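Local coordinates for protein DNA polymerase sliding clamp 2 (Thermococcus kodakarensis, PDB 3LX2) that forms a homotrimeric ring through which DNA passes and probably tethers DNA polymerase and other replication proteins to DNA, at residues Pro126-Thr131 against Phe224-Leu229; Ala159-Leu164 against Leu189-Thr194. All coordinates share one frame; numbering follows the deposited sequence.

Contact 1: residues Pro126-Thr131 against Phe224-Leu229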
loop_
_atom_site.group_PDB
_atom_site.type_symbol
_atom_site.label_atom_id
_atom_site.label_comp_id
_atom_site.label_asym_id
_atom_site.label_seq_id
_atom_site.Cartn_x
_atom_site.Cartn_y
_atom_site.Cartn_z
ATOM N N PRO A 126 13.006 13.902 -37.777
ATOM C CA PRO A 126 12.263 14.742 -38.731
ATOM C C PRO A 126 11.858 16.100 -38.138
ATOM O O PRO A 126 11.697 16.228 -36.913
ATOM C CB PRO A 126 10.999 13.921 -39.024
ATOM C CG PRO A 126 11.072 12.677 -38.098
ATOM C CD PRO A 126 12.522 12.511 -37.778
ATOM N N SER A 127 11.716 17.108 -38.996
ATOM C CA SER A 127 11.084 18.348 -38.573
ATOM C C SER A 127 9.585 18.097 -38.651
ATOM O O SER A 127 9.133 17.270 -39.464
ATOM C CB SER A 127 11.500 19.516 -39.452
ATOM O OG SER A 127 11.750 20.656 -38.643
ATOM N N LEU A 128 8.817 18.755 -37.787
ATOM C CA LEU A 128 7.408 18.372 -37.629
ATOM C C LEU A 128 6.428 19.510 -37.452
ATOM O O LEU A 128 6.496 20.247 -36.465
ATOM C CB LEU A 128 7.236 17.357 -36.518
ATOM C CG LEU A 128 7.625 15.954 -36.948
ATOM C CD1 LEU A 128 7.637 15.113 -35.715
ATOM C CD2 LEU A 128 6.697 15.380 -38.027
ATOM N N PRO A 129 5.504 19.640 -38.419
ATOM C CA PRO A 129 4.575 20.748 -38.516
ATOM C C PRO A 129 3.563 20.735 -37.387
ATOM O O PRO A 129 2.390 20.455 -37.619
ATOM C CB PRO A 129 3.872 20.490 -39.861
ATOM C CG PRO A 129 3.974 19.041 -40.072
ATOM C CD PRO A 129 5.334 18.690 -39.538
ATOM N N TRP A 130 4.000 21.037 -36.177
ATOM C CA TRP A 130 3.075 21.098 -35.057
ATOM C C TRP A 130 2.247 22.352 -35.173
ATOM O O TRP A 130 2.775 23.439 -35.324
ATOM C CB TRP A 130 3.799 21.091 -33.703
ATOM C CG TRP A 130 4.437 19.781 -33.315
ATOM C CD1 TRP A 130 3.835 18.545 -33.226
ATOM C CD2 TRP A 130 5.800 19.582 -32.949
ATOM N NE1 TRP A 130 4.750 17.594 -32.832
ATOM C CE2 TRP A 130 5.964 18.202 -32.661
ATOM C CE3 TRP A 130 6.901 20.432 -32.832
ATOM C CZ2 TRP A 130 7.182 17.664 -32.263
ATOM C CZ3 TRP A 130 8.111 19.894 -32.428
ATOM C CH2 TRP A 130 8.241 18.523 -32.148
ATOM N N THR A 131 0.939 22.203 -35.101
ATOM C CA THR A 131 0.058 23.363 -35.112
ATOM C C THR A 131 -0.335 23.801 -33.706
ATOM O O THR A 131 -0.519 24.988 -33.468
ATOM C CB THR A 131 -1.170 23.178 -36.093
ATOM O OG1 THR A 131 -1.958 22.027 -35.741
ATOM C CG2 THR A 131 -0.649 22.987 -37.540
ATOM N N PHE A 224 -2.725 17.076 -36.815
ATOM C CA PHE A 224 -3.495 15.949 -37.353
ATOM C C PHE A 224 -2.618 14.763 -37.713
ATOM O O PHE A 224 -1.732 14.884 -38.568
ATOM C CB PHE A 224 -4.346 16.295 -38.590
ATOM C CG PHE A 224 -4.944 15.062 -39.254
ATOM C CD1 PHE A 224 -5.979 14.342 -38.626
ATOM C CD2 PHE A 224 -4.436 14.575 -40.466
ATOM C CE1 PHE A 224 -6.520 13.161 -39.210
ATOM C CE2 PHE A 224 -4.983 13.396 -41.068
ATOM C CZ PHE A 224 -6.016 12.691 -40.430
ATOM N N ASP A 225 -2.908 13.609 -37.106
ATOM C CA ASP A 225 -2.220 12.355 -37.440
ATOM C C ASP A 225 -0.692 12.529 -37.569
ATOM O O ASP A 225 -0.050 11.984 -38.489
ATOM C CB ASP A 225 -2.843 11.699 -38.694
ATOM C CG ASP A 225 -2.516 10.204 -38.803
ATOM O OD1 ASP A 225 -3.414 9.371 -38.499
ATOM O OD2 ASP A 225 -1.356 9.864 -39.178
ATOM N N ILE A 226 -0.131 13.288 -36.617
ATOM C CA ILE A 226 1.321 13.565 -36.519
ATOM C C ILE A 226 1.866 13.286 -35.079
ATOM O O ILE A 226 1.110 13.384 -34.101
ATOM C CB ILE A 226 1.627 14.979 -37.124
ATOM C CG1 ILE A 226 1.993 14.816 -38.608
ATOM C CG2 ILE A 226 2.710 15.759 -36.376
ATOM C CD1 ILE A 226 0.811 14.477 -39.572
ATOM N N PRO A 227 3.143 12.861 -34.948
ATOM C CA PRO A 227 3.619 12.464 -33.609
ATOM C C PRO A 227 3.299 13.499 -32.524
ATOM O O PRO A 227 3.331 14.695 -32.800
ATOM C CB PRO A 227 5.118 12.331 -33.802
ATOM C CG PRO A 227 5.315 12.046 -35.266
ATOM C CD PRO A 227 4.085 12.464 -36.014
ATOM N N LEU A 228 2.928 13.058 -31.324
ATOM C CA LEU A 228 2.728 13.995 -30.196
ATOM C C LEU A 228 4.057 14.240 -29.472
ATOM O O LEU A 228 4.792 13.295 -29.230
ATOM C CB LEU A 228 1.737 13.410 -29.189
ATOM C CG LEU A 228 1.704 13.964 -27.743
ATOM C CD1 LEU A 228 0.970 15.303 -27.678
ATOM C CD2 LEU A 228 1.047 12.971 -26.757
ATOM N N LEU A 229 4.338 15.490 -29.094
ATOM C CA LEU A 229 5.482 15.781 -28.174
ATOM C C LEU A 229 5.030 16.013 -26.734
ATOM O O LEU A 229 4.091 16.753 -26.488
ATOM C CB LEU A 229 6.357 16.949 -28.635
ATOM C CG LEU A 229 7.421 17.430 -27.600
ATOM C CD1 LEU A 229 8.599 16.418 -27.388
ATOM C CD2 LEU A 229 7.976 18.877 -27.842
#
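Irregular chain at 126-131 lies across from a loop that becomes strand at its far end, the alpha carbons nearest at Leu-128 and Ile-226, while an inverse gamma turn centred on Pro-129 folds Leu-128 O back to Trp-130 N, 2.6 Å away. That turn also sets the same carbonyl oxygen over one face of the Trp-130 indole, 3.4 Å above the ring plane and toward its rim. The indole, its CG anti to the carbonyl carbon (chi1 -71°), reaches across with its pyrrole edge: NE1 donates a hydrogen bond to Pro-227 O at 3.2 Å. The acceptor lies almost exactly in the ring plane, and the N-H...O angle is 156°, although NE1 stands above the carbonyl plane rather than on a lone pair. At the benzo end, CZ2 meets Leu-229 CB at 3.8 Å. In PCNA proteins the interdomain connecting loop borders the groove for PIP-box partners; by its position before strand 132-137 this contact probably lies at the C-terminal end of that loop, near the groove. Leu-128 points across and lays CD1 against Pro-227 CG, 3.9 Å away, crossing the proline ring near a right angle. The other methyl of Leu-128, CD2, faces Ile-226 CG2 at 4.3 Å.

Contact 2: residues Ala159-Leu164 against Leu189-Thr194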
loop_
_atom_site.group_PDB
_atom_site.type_symbol
_atom_site.label_atom_id
_atom_site.label_comp_id
_atom_site.label_asym_id
_atom_site.label_seq_id
_atom_site.Cartn_x
_atom_site.Cartn_y
_atom_site.Cartn_z
ATOM N N ALA A 159 -7.439 20.863 -30.066
ATOM C CA ALA A 159 -7.413 22.264 -29.712
ATOM C C ALA A 159 -8.101 23.216 -30.700
ATOM O O ALA A 159 -8.079 23.031 -31.920
ATOM C CB ALA A 159 -5.974 22.723 -29.435
ATOM N N THR A 160 -8.743 24.218 -30.117
ATOM C CA THR A 160 -8.983 25.504 -30.771
ATOM C C THR A 160 -8.006 26.453 -30.032
ATOM O O THR A 160 -7.207 25.961 -29.200
ATOM C CB THR A 160 -10.432 25.947 -30.565
ATOM O OG1 THR A 160 -10.612 26.385 -29.199
ATOM C CG2 THR A 160 -11.392 24.779 -30.887
ATOM N N PRO A 161 -8.051 27.788 -30.319
ATOM C CA PRO A 161 -7.164 28.735 -29.647
ATOM C C PRO A 161 -7.539 29.079 -28.193
ATOM O O PRO A 161 -6.693 29.604 -27.461
ATOM C CB PRO A 161 -7.253 29.983 -30.533
ATOM C CG PRO A 161 -7.681 29.474 -31.857
ATOM C CD PRO A 161 -8.665 28.418 -31.494
ATOM N N GLU A 162 -8.782 28.786 -27.797
ATOM C CA GLU A 162 -9.244 29.005 -26.415
ATOM C C GLU A 162 -9.407 27.692 -25.683
ATOM O O GLU A 162 -9.685 27.687 -24.476
ATOM C CB GLU A 162 -10.618 29.709 -26.357
ATOM C CG GLU A 162 -10.738 31.136 -26.937
ATOM C CD GLU A 162 -10.905 31.161 -28.463
ATOM O OE1 GLU A 162 -11.188 30.092 -29.085
ATOM O OE2 GLU A 162 -10.735 32.270 -29.031
ATOM N N LYS A 163 -9.253 26.586 -26.412
ATOM C CA LYS A 163 -9.757 25.307 -25.944
ATOM C C LYS A 163 -8.801 24.121 -26.130
ATOM O O LYS A 163 -8.452 23.741 -27.281
ATOM C CB LYS A 163 -11.120 25.007 -26.594
ATOM C CG LYS A 163 -12.169 24.416 -25.623
ATOM C CD LYS A 163 -13.586 24.378 -26.263
ATOM C CE LYS A 163 -14.678 24.942 -25.314
ATOM N NZ LYS A 163 -15.949 25.291 -26.046
ATOM N N LEU A 164 -8.413 23.533 -24.991
ATOM C CA LEU A 164 -7.641 22.292 -24.970
ATOM C C LEU A 164 -8.499 21.189 -24.386
ATOM O O LEU A 164 -8.873 21.225 -23.205
ATOM C CB LEU A 164 -6.331 22.444 -24.163
ATOM C CG LEU A 164 -5.388 21.218 -24.207
ATOM C CD1 LEU A 164 -4.699 21.080 -25.527
ATOM C CD2 LEU A 164 -4.349 21.271 -23.108
ATOM N N LEU A 189 -1.366 28.416 -24.146
ATOM C CA LEU A 189 -1.977 27.736 -25.267
ATOM C C LEU A 189 -1.901 28.512 -26.569
ATOM O O LEU A 189 -2.475 29.588 -26.714
ATOM C CB LEU A 189 -3.422 27.357 -24.941
ATOM C CG LEU A 189 -4.210 26.776 -26.102
ATOM C CD1 LEU A 189 -3.571 25.466 -26.582
ATOM C CD2 LEU A 189 -5.632 26.588 -25.640
ATOM N N GLU A 190 -1.213 27.941 -27.532
ATOM C CA GLU A 190 -0.963 28.636 -28.754
ATOM C C GLU A 190 -1.387 27.705 -29.888
ATOM O O GLU A 190 -0.970 26.553 -29.933
ATOM C CB GLU A 190 0.518 29.027 -28.829
ATOM C CG GLU A 190 0.804 30.350 -29.512
ATOM C CD GLU A 190 0.038 31.537 -28.886
ATOM O OE1 GLU A 190 0.271 31.865 -27.700
ATOM O OE2 GLU A 190 -0.800 32.144 -29.596
ATOM N N HIS A 191 -2.285 28.199 -30.740
ATOM C CA HIS A 191 -2.732 27.510 -31.940
ATOM C C HIS A 191 -2.266 28.304 -33.147
ATOM O O HIS A 191 -2.562 29.502 -33.253
ATOM C CB HIS A 191 -4.260 27.422 -31.987
ATOM C CG HIS A 191 -4.777 26.224 -32.732
ATOM N ND1 HIS A 191 -4.259 25.808 -33.945
ATOM C CD2 HIS A 191 -5.770 25.353 -32.432
ATOM C CE1 HIS A 191 -4.904 24.727 -34.351
ATOM N NE2 HIS A 191 -5.830 24.436 -33.453
ATOM N N LYS A 192 -1.521 27.646 -34.037
ATOM C CA LYS A 192 -1.185 28.200 -35.359
ATOM C C LYS A 192 -2.196 27.723 -36.394
ATOM O O LYS A 192 -1.831 27.124 -37.413
ATOM C CB LYS A 192 0.242 27.830 -35.783
ATOM C CG LYS A 192 1.184 29.019 -35.977
ATOM C CD LYS A 192 2.525 28.564 -36.517
ATOM C CE LYS A 192 3.345 27.885 -35.432
ATOM N NZ LYS A 192 4.471 27.113 -36.043
ATOM N N MET A 193 -3.467 27.991 -36.096
ATOM C CA MET A 193 -4.620 27.696 -36.950
ATOM C C MET A 193 -5.847 27.602 -36.046
ATOM O O MET A 193 -5.975 28.377 -35.086
ATOM C CB MET A 193 -4.437 26.411 -37.770
ATOM C CG MET A 193 -5.383 26.268 -38.961
ATOM S SD MET A 193 -5.379 24.543 -39.536
ATOM C CE MET A 193 -6.877 24.470 -40.556
ATOM N N THR A 194 -6.722 26.636 -36.327
ATOM C CA THR A 194 -8.045 26.610 -35.725
ATOM C C THR A 194 -8.699 25.216 -35.552
ATOM O O THR A 194 -9.528 25.039 -34.658
ATOM C CB THR A 194 -8.970 27.668 -36.430
ATOM O OG1 THR A 194 -9.256 28.730 -35.506
ATOM C CG2 THR A 194 -10.293 27.059 -36.990
#
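The imidazole of His-191 has backbone of its own segment on one face and backbone of the opposing loop along its edge. Over that face, toward the rim, lie Met-193 O, 3.2 Å above the plane, and Thr-194 N; in the ring plane, at the edge, come Ala-159 C and Thr-160 N. With CG anti to the backbone N (chi1 -151°), the ring extends so that NE2 donates a weak hydrogen bond to Ala-159 O, 3.1 Å away and bent to 127° at the hydrogen. His-191 CD2 fits closely alongside, 3.5 Å from Thr-160 C. The Pro-161 ring crosses the histidine side chain obliquely, with its CG 4.0 Å from His-191 CB and 3.8 Å from Met-193 O. Leu-189, two residues before His-191, also holds its CG anti to the backbone N and presses CD2 into the turn of the loop, 3.7 Å from both Pro-161 O and Lys-163 N. The turn keeps its form through a backbone hydrogen bond from Thr-160 N to Lys-163 O and a weak bond from Glu-162 N to the side-chain OG1 of Thr-160, as in an ST turn. It is the tip of the beta hairpin of strands 154-159 and 164-169, and it rests on the end of strand 186-191, an edge strand, within this chain, of the nine-stranded sheet, with Val-132 of neighbouring strand 132-137 touching both Ala-159 and His-191.

Both contacts belong to the C-terminal domain and reach the same nine-stranded antiparallel sheet, their centres 15 Å apart. Along the chain, the segments of contact 2 fall between those of contact 1: 126-131 comes first and leads into strand 132-137, the hairpin turn and strand 186-191 follow, and 224-229 comes last, entering strand 228-234. A probable backbone hydrogen bond from Lys-192 N to Thr-131 O, at 2.9 Å, joins them directly just beyond the paired ends of strands 132-137 and 186-191. Contact 1 thus joins what is probably the end of the interdomain connector to the start of strand 228-234, whereas contact 2 ties strand 186-191 to the sheet containing strands 154-159 and 164-169.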